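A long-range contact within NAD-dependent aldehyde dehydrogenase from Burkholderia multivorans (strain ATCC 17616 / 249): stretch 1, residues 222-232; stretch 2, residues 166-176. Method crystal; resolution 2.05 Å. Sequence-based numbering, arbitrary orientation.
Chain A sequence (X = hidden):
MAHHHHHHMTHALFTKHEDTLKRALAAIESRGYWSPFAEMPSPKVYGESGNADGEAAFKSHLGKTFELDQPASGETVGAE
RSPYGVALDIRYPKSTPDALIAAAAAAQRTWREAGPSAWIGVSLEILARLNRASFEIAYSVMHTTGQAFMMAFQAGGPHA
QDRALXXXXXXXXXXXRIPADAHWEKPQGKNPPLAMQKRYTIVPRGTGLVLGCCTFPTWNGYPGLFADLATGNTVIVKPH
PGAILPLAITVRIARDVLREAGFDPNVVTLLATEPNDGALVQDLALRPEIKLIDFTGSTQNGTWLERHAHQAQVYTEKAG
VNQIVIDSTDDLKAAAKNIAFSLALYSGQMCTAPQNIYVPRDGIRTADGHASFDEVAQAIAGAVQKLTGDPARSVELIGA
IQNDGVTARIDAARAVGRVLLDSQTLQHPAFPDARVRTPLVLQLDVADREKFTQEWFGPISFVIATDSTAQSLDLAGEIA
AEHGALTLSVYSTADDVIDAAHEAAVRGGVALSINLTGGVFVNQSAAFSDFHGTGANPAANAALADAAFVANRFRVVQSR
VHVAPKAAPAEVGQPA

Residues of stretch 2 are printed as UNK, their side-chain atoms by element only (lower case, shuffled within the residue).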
# COMPACT_ATOMS: atom_id res chain seq x y z
N TYR A 222 13.86 -2.95 -12.82
CA TYR A 222 14.56 -3.34 -11.60
C TYR A 222 13.83 -2.99 -10.31
O TYR A 222 13.87 -3.82 -9.38
CB TYR A 222 15.96 -2.72 -11.55
CG TYR A 222 16.98 -3.44 -12.37
CD1 TYR A 222 16.62 -4.46 -13.23
CD2 TYR A 222 18.32 -3.09 -12.30
CE1 TYR A 222 17.58 -5.12 -14.02
CE2 TYR A 222 19.27 -3.74 -13.05
CZ TYR A 222 18.89 -4.75 -13.90
OH TYR A 222 19.86 -5.38 -14.65
N PRO A 223 13.20 -1.81 -10.15
CA PRO A 223 12.58 -1.51 -8.85
C PRO A 223 11.55 -2.54 -8.41
O PRO A 223 11.57 -2.97 -7.25
CB PRO A 223 11.96 -0.12 -9.06
CG PRO A 223 12.85 0.52 -10.09
CD PRO A 223 13.17 -0.63 -11.04
N GLY A 224 10.66 -2.98 -9.31
CA GLY A 224 9.71 -4.01 -8.94
C GLY A 224 10.35 -5.36 -8.71
O GLY A 224 9.99 -6.08 -7.77
N LEU A 225 11.31 -5.74 -9.56
CA LEU A 225 11.97 -7.03 -9.43
C LEU A 225 12.66 -7.18 -8.08
O LEU A 225 12.48 -8.18 -7.37
CB LEU A 225 12.97 -7.22 -10.57
CG LEU A 225 14.05 -8.30 -10.48
CD1 LEU A 225 13.44 -9.70 -10.32
CD2 LEU A 225 14.95 -8.24 -11.72
N PHE A 226 13.43 -6.17 -7.68
CA PHE A 226 14.20 -6.25 -6.45
C PHE A 226 13.39 -5.91 -5.21
O PHE A 226 13.70 -6.42 -4.13
CB PHE A 226 15.45 -5.37 -6.59
CG PHE A 226 16.48 -5.98 -7.48
CD1 PHE A 226 17.34 -6.96 -7.00
CD2 PHE A 226 16.52 -5.67 -8.83
CE1 PHE A 226 18.26 -7.57 -7.83
CE2 PHE A 226 17.44 -6.28 -9.67
CZ PHE A 226 18.32 -7.23 -9.17
N ALA A 227 12.34 -5.08 -5.33
CA ALA A 227 11.39 -4.98 -4.22
C ALA A 227 10.73 -6.33 -3.94
O ALA A 227 10.48 -6.68 -2.78
CB ALA A 227 10.33 -3.93 -4.54
N ASP A 228 10.39 -7.06 -5.01
CA ASP A 228 9.82 -8.40 -4.86
C ASP A 228 10.81 -9.32 -4.15
O ASP A 228 10.47 -9.96 -3.15
CB ASP A 228 9.44 -8.97 -6.23
CG ASP A 228 8.10 -8.46 -6.76
OD1 ASP A 228 7.34 -7.81 -6.02
OD2 ASP A 228 7.80 -8.72 -7.96
N LEU A 229 12.05 -9.39 -4.66
CA LEU A 229 13.04 -10.32 -4.12
C LEU A 229 13.42 -9.97 -2.69
O LEU A 229 13.50 -10.86 -1.83
CB LEU A 229 14.30 -10.32 -5.00
CG LEU A 229 14.23 -11.09 -6.31
CD1 LEU A 229 15.54 -10.86 -7.09
CD2 LEU A 229 13.99 -12.59 -6.03
N ALA A 230 13.62 -8.68 -2.40
CA ALA A 230 14.02 -8.23 -1.08
C ALA A 230 12.94 -8.47 -0.03
O ALA A 230 13.21 -8.37 1.17
CB ALA A 230 14.37 -6.73 -1.11
N THR A 231 11.70 -8.73 -0.44
CA THR A 231 10.66 -9.07 0.51
C THR A 231 10.29 -10.55 0.42
O THR A 231 9.21 -10.95 0.87
CB THR A 231 9.43 -8.17 0.32
OG1 THR A 231 9.00 -8.24 -1.04
CG2 THR A 231 9.79 -6.71 0.68
N GLY A 232 11.15 -11.37 -0.18
CA GLY A 232 11.00 -12.82 -0.12
C GLY A 232 10.08 -13.43 -1.15
O GLY A 232 9.78 -14.62 -1.06
N UNK A 166 17.96 1.19 -4.17
CA UNK A 166 16.99 2.02 -3.47
C UNK A 166 15.77 1.21 -3.03
O UNK A 166 15.31 1.32 -1.89
c UNK A 166 16.57 3.18 -4.38
o UNK A 166 15.38 6.42 -4.36
o UNK A 166 14.80 4.92 -5.86
c UNK A 166 15.23 5.24 -4.73
c UNK A 166 15.58 4.13 -3.76
N UNK A 167 15.24 0.38 -3.93
CA UNK A 167 14.10 -0.46 -3.59
C UNK A 167 14.44 -1.44 -2.47
O UNK A 167 13.64 -1.67 -1.56
c UNK A 167 13.60 -1.19 -4.83
N UNK A 168 15.64 -2.04 -2.52
CA UNK A 168 16.07 -2.96 -1.47
C UNK A 168 16.18 -2.23 -0.14
O UNK A 168 15.77 -2.74 0.91
c UNK A 168 17.21 -4.53 -3.07
c UNK A 168 17.40 -3.64 -1.86
c UNK A 168 17.95 -4.44 -0.69
N UNK A 169 16.70 -1.00 -0.17
CA UNK A 169 16.87 -0.22 1.05
C UNK A 169 15.53 0.11 1.69
O UNK A 169 15.37 0.00 2.92
c UNK A 169 17.67 1.06 0.77
N UNK A 170 14.55 0.54 0.89
CA UNK A 170 13.21 0.79 1.42
C UNK A 170 12.59 -0.49 2.01
O UNK A 170 11.95 -0.45 3.06
c UNK A 170 11.79 5.07 1.06
c UNK A 170 12.61 5.65 0.11
c UNK A 170 12.30 1.36 0.34
c UNK A 170 11.70 3.68 1.12
c UNK A 170 13.33 4.87 -0.78
c UNK A 170 13.23 3.48 -0.70
o UNK A 170 12.70 7.00 0.07
c UNK A 170 12.40 2.87 0.24
N UNK A 171 12.75 -1.62 1.31
CA UNK A 171 12.25 -2.89 1.84
C UNK A 171 12.87 -3.19 3.20
O UNK A 171 12.15 -3.40 4.18
c UNK A 171 12.54 -4.03 0.86
N UNK A 172 14.20 -3.18 3.27
CA UNK A 172 14.88 -3.43 4.54
C UNK A 172 14.45 -2.41 5.60
O UNK A 172 14.29 -2.76 6.78
c UNK A 172 18.13 -2.58 6.05
c UNK A 172 16.40 -3.40 4.32
c UNK A 172 16.64 -6.53 7.79
c UNK A 172 16.43 -5.72 6.67
c UNK A 172 18.08 -4.20 7.59
c UNK A 172 17.22 -3.48 5.59
c UNK A 172 17.56 -6.17 8.79
c UNK A 172 17.16 -4.53 6.57
c UNK A 172 18.29 -5.02 8.70
n UNK A 172 18.66 -3.00 7.25
N UNK A 173 14.23 -1.15 5.20
CA UNK A 173 13.81 -0.13 6.16
C UNK A 173 12.52 -0.53 6.88
O UNK A 173 12.38 -0.28 8.08
c UNK A 173 13.61 2.39 6.37
o UNK A 173 14.21 2.33 7.46
c UNK A 173 13.62 1.20 5.43
o UNK A 173 12.99 3.41 6.00
N UNK A 174 11.57 -1.15 6.17
CA UNK A 174 10.35 -1.67 6.79
C UNK A 174 10.61 -2.97 7.56
O UNK A 174 10.08 -3.17 8.65
c UNK A 174 8.26 0.32 5.97
n UNK A 174 8.39 1.58 5.61
c UNK A 174 8.79 -0.72 5.00
o UNK A 174 7.72 -0.02 7.02
c UNK A 174 9.28 -1.92 5.74
N UNK A 175 11.36 -3.89 6.96
CA UNK A 175 11.55 -5.20 7.58
C UNK A 175 12.28 -5.09 8.92
O UNK A 175 11.95 -5.81 9.87
c UNK A 175 10.37 -7.37 5.59
c UNK A 175 12.54 -7.21 4.33
c UNK A 175 11.60 -6.51 5.32
c UNK A 175 12.30 -6.14 6.63
N UNK A 176 13.27 -4.20 9.01
CA UNK A 176 14.06 -4.11 10.23
C UNK A 176 13.27 -3.57 11.41
O UNK A 176 13.75 -3.68 12.54
n UNK A 176 16.15 2.61 9.72
c UNK A 176 16.46 1.34 9.95
c UNK A 176 16.18 -1.04 9.36
c UNK A 176 14.97 -1.78 9.85
n UNK A 176 15.90 0.39 9.21
n UNK A 176 17.34 1.02 10.89
c UNK A 176 15.29 -3.25 10.00

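Position 166 carries three side-chain carbons in an unbranched run, the third bearing two oxygens. This carboxylate on a two-carbon arm is glutamate, E166; it makes no contact with stretch 1, and both oxygens are hydrogen-bonded elsewhere in the structure.

Position 167 has one side-chain carbon, CB, which points toward stretch 1 and lies 3.6 Å from O of P223 and 4.3 Å from CB of A227. A lone carbon means alanine, A167. Its CA is 5.3 Å from CA of A227.

Position 168 shows three carbons, forked at the first, with no heteroatom. One branch tip lies 4.0 Å from CB of F226 and 4.1 Å from CB of A230. The fork at CB without oxygen identifies valine, V168, and the touching tip is CG2.

Position 169 again has a single carbon, directed away from stretch 1: alanine, A169. Position 170 has one carbon followed by a six-carbon ring bearing an oxygen, hence tyrosine, Y170, which makes no contact here.

Position 171 has one carbon, pointing toward stretch 1. Its CB is 3.8 Å from CB of A230 and 3.8 Å from CG2 of T231, and the residue is alanine, A171.

Position 172 has one carbon leading to fused five- and six-membered rings of eight carbons and one nitrogen, which is tryptophan, W172; the end of its side chain leads away. Position 173 has two carbons, the second with two oxygens: aspartate, D173. Position 174 has three carbons, the third with one oxygen and one nitrogen: glutamine, Q174. Neither of these two reaches stretch 1.

Position 175 has four carbons, forked at the second, and one terminal carbon lies 3.4 Å from O of A230. This is leucine, L175, the terminal atom being CD1.

Position 176 has three carbons, a nitrogen, then a carbon with two more nitrogens: arginine, R176. Its NH2 forms a salt bridge with OD1 of D173 at 3.0 Å, within its own stretch.

The contact is helix against helix, with axes 8.2 Å apart at closest approach and N-to-C directions 33° apart. No hydrogen bond crosses it; the 325 Å² buried comes from van der Waals packing. A167, V168, A171 and L175 recur at helical spacing and form one contacting face. Alanines at 167, 171, 227 and 230 put little more than CB between the backbones, consistent with the short axis distance, and O of P223, accepting from N of A227 at 3.0 Å, rests against CB of A167.

Stretch 2 166-176: EAVAYAWDQLR
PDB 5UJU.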